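Local coordinates for IPT/TIG domain-containing protein BACOVA_02650 (Bacteroides ovatus, PDB 5E7H) that binds polysaccharide at the cell surface, probably capturing xyloglucan before its transport into the periplasm for degradation, at residues F164-Q178 against D186-F198. Residues are numbered along the deposited sequence; the frame is centred on the assembly and turned at random.
Sequences FECFVKEVFTGPVFQ and DAALNGYVPVSSF. With ACT (acetate ion), chain G; FMT (formic acid), chain C; FMT (formic acid), chain D.
Phe-164 reaches Tyr-192 with the far end of its ring: CZ lies 4.0 Å from Tyr-192 CE2, which sits at the edge of the phenylalanine ring, and the two side chains run antiparallel as they pass. Cys-166 turns its sulfur, anti to the backbone N (chi1 -174°), onto the ring of Pro-194, Cys-166 SG to Pro-194 CB 3.7 Å; Val-168 CG2 approaches the same CB more loosely. Within the loop that follows strand 160-168, Phe-172 meets Val-193 through CE1, and its CZ comes near Pro-194 CD. Pro-194 thus touches side chains of strand 160-168 and strand 176-181, which belong to the two different sheets of the xyloglucan-binding domain, a beta-sandwich. Val-176 sets CB 3.7 Å from Gly-191 CA. Phe-177 and Tyr-192 form an antiparallel hydrogen-bonded pair in the hairpin of strands 176-181 and 189-192: Phe-177 N donates to Tyr-192 O (2.8 Å), and Tyr-192 N returns a bond to Phe-177 O (2.9 Å). Gly-191, at positive phi, shares the place opposite Phe-177 with Tyr-192, a G1 beta bulge. The Phe-177 side chain crosses Pro-194 at about a right angle, Phe-177 CD2 to Pro-194 CD 3.9 Å, while Phe-252 packs edge-to-face with its ring. Gln-178 makes a CA-H...O contact with Leu-189 O, and its side chain runs extended beside Asn-190, pointing the same way, with amide planes 42° apart; its CG touches Asn-190 OD1 at 3.3 Å and its NE2 reaches Ala-188 CB. Cut back to alanine, this side chain would probably strip the Asn-190 amide of most of its packing partner and leave the Ala-188 methyl without the NE2 beside it.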
loop_
_atom_site.group_PDB
_atom_site.type_symbol
_atom_site.label_atom_id
_atom_site.label_comp_id
_atom_site.label_asym_id
_atom_site.label_seq_id
_atom_site.Cartn_x
_atom_site.Cartn_y
_atom_site.Cartn_z
ATOM N N PHE A 164 0.018 1.071 -2.406
ATOM C CA PHE A 164 0.901 1.718 -1.436
ATOM C C PHE A 164 0.255 1.575 -0.085
ATOM O O PHE A 164 -0.942 1.326 -0.003
ATOM C CB PHE A 164 1.158 3.204 -1.759
ATOM C CG PHE A 164 -0.079 4.029 -2.007
ATOM C CD1 PHE A 164 -0.646 4.116 -3.281
ATOM C CD2 PHE A 164 -0.664 4.759 -0.979
ATOM C CE1 PHE A 164 -1.786 4.893 -3.511
ATOM C CE2 PHE A 164 -1.786 5.541 -1.214
ATOM C CZ PHE A 164 -2.349 5.595 -2.462
ATOM N N GLU A 165 1.045 1.753 0.951
ATOM C CA GLU A 165 0.513 1.759 2.306
ATOM C C GLU A 165 0.254 3.194 2.683
ATOM O O GLU A 165 1.017 4.094 2.318
ATOM C CB GLU A 165 1.487 1.114 3.271
ATOM C CG GLU A 165 0.894 -0.022 4.082
ATOM C CD GLU A 165 0.428 -1.206 3.244
ATOM O OE1 GLU A 165 -0.313 -2.043 3.788
ATOM O OE2 GLU A 165 0.828 -1.327 2.073
ATOM N N CYS A 166 -0.815 3.407 3.438
ATOM C CA CYS A 166 -1.231 4.749 3.836
ATOM C C CYS A 166 -1.747 4.729 5.270
ATOM O O CYS A 166 -2.439 3.789 5.671
ATOM C CB CYS A 166 -2.295 5.242 2.895
ATOM S SG CYS A 166 -2.804 6.959 3.150
ATOM N N PHE A 167 -1.397 5.752 6.042
ATOM C CA PHE A 167 -1.926 5.942 7.385
ATOM C C PHE A 167 -2.595 7.300 7.444
ATOM O O PHE A 167 -1.949 8.305 7.185
ATOM C CB PHE A 167 -0.802 5.847 8.429
ATOM C CG PHE A 167 -1.259 6.057 9.864
ATOM C CD1 PHE A 167 -1.629 7.319 10.323
ATOM C CD2 PHE A 167 -1.258 5.002 10.761
ATOM C CE1 PHE A 167 -2.045 7.508 11.653
ATOM C CE2 PHE A 167 -1.653 5.199 12.096
ATOM C CZ PHE A 167 -2.039 6.453 12.521
ATOM N N VAL A 168 -3.882 7.309 7.774
ATOM C CA VAL A 168 -4.637 8.552 7.951
ATOM C C VAL A 168 -4.999 8.695 9.433
ATOM O O VAL A 168 -5.649 7.808 10.009
ATOM C CB VAL A 168 -5.915 8.558 7.097
ATOM C CG1 VAL A 168 -6.775 9.811 7.404
ATOM C CG2 VAL A 168 -5.573 8.444 5.604
ATOM N N LYS A 169 -4.585 9.786 10.077
ATOM C CA LYS A 169 -4.863 9.965 11.505
ATOM C C LYS A 169 -6.355 10.118 11.783
ATOM O O LYS A 169 -6.894 9.479 12.719
ATOM C CB LYS A 169 -4.109 11.180 12.058
ATOM C CG LYS A 169 -4.290 11.421 13.565
ATOM C CD LYS A 169 -3.515 10.399 14.359
ATOM C CE LYS A 169 -3.724 10.571 15.859
ATOM N NZ LYS A 169 -3.078 11.810 16.348
ATOM N N GLU A 170 -7.009 11.007 11.026
ATOM C CA GLU A 170 -8.432 11.331 11.202
ATOM C C GLU A 170 -9.017 11.641 9.851
ATOM O O GLU A 170 -8.319 12.162 8.977
ATOM C CB GLU A 170 -8.647 12.554 12.115
ATOM C CG GLU A 170 -7.824 12.629 13.386
ATOM C CD GLU A 170 -8.446 11.883 14.555
ATOM O OE1 GLU A 170 -9.449 11.163 14.347
ATOM O OE2 GLU A 170 -7.930 12.027 15.686
ATOM N N VAL A 171 -10.306 11.365 9.672
ATOM C CA VAL A 171 -10.939 11.727 8.422
ATOM C C VAL A 171 -10.967 13.245 8.302
ATOM O O VAL A 171 -10.959 13.978 9.311
ATOM C CB VAL A 171 -12.366 11.161 8.300
ATOM C CG1 VAL A 171 -12.312 9.626 8.219
ATOM C CG2 VAL A 171 -13.218 11.626 9.436
ATOM N N PHE A 172 -10.998 13.690 7.067
ATOM C CA PHE A 172 -10.993 15.114 6.746
ATOM C C PHE A 172 -11.969 15.387 5.619
ATOM O O PHE A 172 -12.376 14.479 4.896
ATOM C CB PHE A 172 -9.572 15.575 6.379
ATOM C CG PHE A 172 -8.868 14.677 5.397
ATOM C CD1 PHE A 172 -9.114 14.773 4.036
ATOM C CD2 PHE A 172 -7.940 13.739 5.836
ATOM C CE1 PHE A 172 -8.461 13.945 3.136
ATOM C CE2 PHE A 172 -7.296 12.915 4.956
ATOM C CZ PHE A 172 -7.543 13.011 3.602
ATOM N N THR A 173 -12.363 16.651 5.492
ATOM C CA THR A 173 -13.283 17.076 4.455
ATOM C C THR A 173 -12.702 18.278 3.726
ATOM O O THR A 173 -12.582 19.372 4.297
ATOM C CB THR A 173 -14.666 17.455 5.025
ATOM O OG1 THR A 173 -15.185 16.357 5.782
ATOM C CG2 THR A 173 -15.628 17.805 3.893
ATOM N N GLY A 174 -12.351 18.063 2.465
ATOM C CA GLY A 174 -11.805 19.110 1.613
ATOM C C GLY A 174 -10.534 18.639 0.932
ATOM O O GLY A 174 -10.480 18.550 -0.295
ATOM N N PRO A 175 -9.503 18.321 1.726
ATOM C CA PRO A 175 -8.216 17.983 1.111
ATOM C C PRO A 175 -8.276 16.736 0.234
ATOM O O PRO A 175 -9.029 15.801 0.532
ATOM C CB PRO A 175 -7.302 17.790 2.319
ATOM C CG PRO A 175 -7.896 18.700 3.352
ATOM C CD PRO A 175 -9.370 18.574 3.168
ATOM N N VAL A 176 -7.512 16.764 -0.850
ATOM C CA VAL A 176 -7.394 15.622 -1.769
ATOM C C VAL A 176 -5.967 15.478 -2.259
ATOM O O VAL A 176 -5.166 16.405 -2.138
ATOM C CB VAL A 176 -8.312 15.767 -3.003
ATOM C CG1 VAL A 176 -9.771 15.794 -2.607
ATOM C CG2 VAL A 176 -7.931 17.016 -3.828
ATOM N N PHE A 177 -5.673 14.321 -2.848
ATOM C CA PHE A 177 -4.355 14.017 -3.371
ATOM C C PHE A 177 -4.369 13.820 -4.873
ATOM O O PHE A 177 -5.344 13.322 -5.449
ATOM C CB PHE A 177 -3.786 12.762 -2.702
ATOM C CG PHE A 177 -3.492 12.948 -1.248
ATOM C CD1 PHE A 177 -2.251 13.413 -0.827
ATOM C CD2 PHE A 177 -4.466 12.716 -0.290
ATOM C CE1 PHE A 177 -1.981 13.627 0.519
ATOM C CE2 PHE A 177 -4.191 12.918 1.063
ATOM C CZ PHE A 177 -2.951 13.382 1.460
ATOM N N GLN A 178 -3.273 14.241 -5.487
ATOM C CA GLN A 178 -2.958 13.944 -6.883
ATOM C C GLN A 178 -1.761 13.010 -6.903
ATOM O O GLN A 178 -0.787 13.234 -6.194
ATOM C CB GLN A 178 -2.651 15.236 -7.660
ATOM C CG GLN A 178 -2.163 14.993 -9.088
ATOM C CD GLN A 178 -1.704 16.227 -9.789
ATOM O OE1 GLN A 178 -1.534 17.301 -9.203
ATOM N NE2 GLN A 178 -1.493 16.078 -11.076
ATOM N N ASP A 186 -1.673 15.312 -17.511
ATOM C CA ASP A 186 -2.939 15.040 -18.160
ATOM C C ASP A 186 -3.483 13.655 -17.781
ATOM O O ASP A 186 -4.694 13.442 -17.776
ATOM C CB ASP A 186 -2.768 15.145 -19.677
ATOM C CG ASP A 186 -4.075 15.378 -20.397
ATOM O OD1 ASP A 186 -4.854 16.248 -19.950
ATOM O OD2 ASP A 186 -4.322 14.694 -21.413
ATOM N N ALA A 187 -2.589 12.725 -17.442
ATOM C CA ALA A 187 -2.990 11.358 -17.118
ATOM C C ALA A 187 -3.080 11.104 -15.621
ATOM O O ALA A 187 -3.402 10.008 -15.194
ATOM C CB ALA A 187 -2.012 10.359 -17.733
ATOM N N ALA A 188 -2.800 12.120 -14.817
ATOM C CA ALA A 188 -2.719 11.917 -13.374
ATOM C C ALA A 188 -4.046 11.585 -12.702
ATOM O O ALA A 188 -5.118 11.903 -13.214
ATOM C CB ALA A 188 -2.132 13.146 -12.734
ATOM N N LEU A 189 -3.947 10.938 -11.547
ATOM C CA LEU A 189 -5.086 10.707 -10.677
ATOM C C LEU A 189 -5.274 11.962 -9.857
ATOM O O LEU A 189 -4.365 12.370 -9.168
ATOM C CB LEU A 189 -4.850 9.495 -9.789
ATOM C CG LEU A 189 -5.851 9.238 -8.666
ATOM C CD1 LEU A 189 -7.223 8.972 -9.269
ATOM C CD2 LEU A 189 -5.391 8.079 -7.795
ATOM N N ASN A 190 -6.449 12.571 -9.945
ATOM C CA ASN A 190 -6.739 13.771 -9.166
ATOM C C ASN A 190 -7.929 13.562 -8.255
ATOM O O ASN A 190 -8.780 12.705 -8.509
ATOM C CB ASN A 190 -6.988 14.965 -10.077
ATOM C CG ASN A 190 -5.700 15.621 -10.512
ATOM O OD1 ASN A 190 -5.051 16.345 -9.746
ATOM N ND2 ASN A 190 -5.319 15.367 -11.736
ATOM N N GLY A 191 -7.996 14.368 -7.198
ATOM C CA GLY A 191 -9.129 14.343 -6.297
ATOM C C GLY A 191 -9.251 13.098 -5.445
ATOM O O GLY A 191 -10.355 12.747 -4.993
ATOM N N TYR A 192 -8.128 12.450 -5.193
ATOM C CA TYR A 192 -8.117 11.160 -4.508
ATOM C C TYR A 192 -8.101 11.301 -2.997
ATOM O O TYR A 192 -7.290 12.038 -2.441
ATOM C CB TYR A 192 -6.907 10.329 -4.951
ATOM C CG TYR A 192 -6.856 8.950 -4.323
ATOM C CD1 TYR A 192 -7.764 7.978 -4.697
ATOM C CD2 TYR A 192 -5.923 8.630 -3.341
ATOM C CE1 TYR A 192 -7.742 6.716 -4.118
ATOM C CE2 TYR A 192 -5.898 7.361 -2.763
ATOM C CZ TYR A 192 -6.819 6.429 -3.156
ATOM O OH TYR A 192 -6.836 5.168 -2.580
ATOM N N VAL A 193 -9.006 10.575 -2.347
ATOM C CA VAL A 193 -8.995 10.416 -0.905
ATOM C C VAL A 193 -8.644 8.948 -0.601
ATOM O O VAL A 193 -9.337 8.061 -1.092
ATOM C CB VAL A 193 -10.353 10.776 -0.279
ATOM C CG1 VAL A 193 -10.325 10.606 1.229
ATOM C CG2 VAL A 193 -10.747 12.226 -0.663
ATOM N N PRO A 194 -7.578 8.709 0.175
ATOM C CA PRO A 194 -7.176 7.320 0.476
ATOM C C PRO A 194 -8.299 6.468 1.038
ATOM O O PRO A 194 -8.969 6.892 1.985
ATOM C CB PRO A 194 -6.071 7.498 1.499
ATOM C CG PRO A 194 -5.449 8.823 1.134
ATOM C CD PRO A 194 -6.619 9.677 0.740
ATOM N N VAL A 195 -8.521 5.307 0.418
ATOM C CA VAL A 195 -9.489 4.325 0.904
ATOM C C VAL A 195 -8.832 2.954 0.875
ATOM O O VAL A 195 -7.993 2.659 0.044
ATOM C CB VAL A 195 -10.791 4.292 0.082
ATOM C CG1 VAL A 195 -11.604 5.568 0.301
ATOM C CG2 VAL A 195 -10.509 4.079 -1.394
ATOM N N SER A 196 -9.265 2.105 1.787
ATOM C CA SER A 196 -8.683 0.778 1.918
ATOM C C SER A 196 -9.095 -0.165 0.796
ATOM O O SER A 196 -10.283 -0.261 0.458
ATOM C CB SER A 196 -9.101 0.182 3.262
ATOM O OG SER A 196 -8.825 -1.206 3.289
ATOM N N SER A 197 -8.124 -0.891 0.247
ATOM C CA SER A 197 -8.419 -1.917 -0.749
ATOM C C SER A 197 -9.168 -3.092 -0.124
ATOM O O SER A 197 -9.825 -3.870 -0.821
ATOM C CB SER A 197 -7.137 -2.403 -1.398
ATOM O OG SER A 197 -6.259 -2.994 -0.460
ATOM N N PHE A 198 -9.075 -3.207 1.195
ATOM C CA PHE A 198 -9.671 -4.321 1.922
ATOM C C PHE A 198 -11.110 -4.034 2.343
ATOM O O PHE A 198 -11.978 -4.910 2.247
ATOM C CB PHE A 198 -8.794 -4.638 3.145
ATOM C CG PHE A 198 -9.135 -5.925 3.858
ATOM C CD1 PHE A 198 -9.072 -7.140 3.204
ATOM C CD2 PHE A 198 -9.433 -5.907 5.208
ATOM C CE1 PHE A 198 -9.343 -8.317 3.886
ATOM C CE2 PHE A 198 -9.706 -7.067 5.890
ATOM C CZ PHE A 198 -9.663 -8.274 5.232
HETATM C C ACT G . 0.612 17.353 -19.057
HETATM O O ACT G . 0.325 16.241 -19.578
HETATM O OXT ACT G . -0.256 18.256 -18.947
HETATM C CH3 ACT G . 2.004 17.608 -18.547
HETATM C C FMT C . -0.037 11.162 18.343
HETATM O O1 FMT C . -0.704 10.442 19.128
HETATM O O2 FMT C . 0.035 10.838 17.130
HETATM C C FMT D . -4.323 11.710 20.167
HETATM O O1 FMT D . -3.158 11.559 19.713
HETATM O O2 FMT D . -5.038 12.664 19.755
#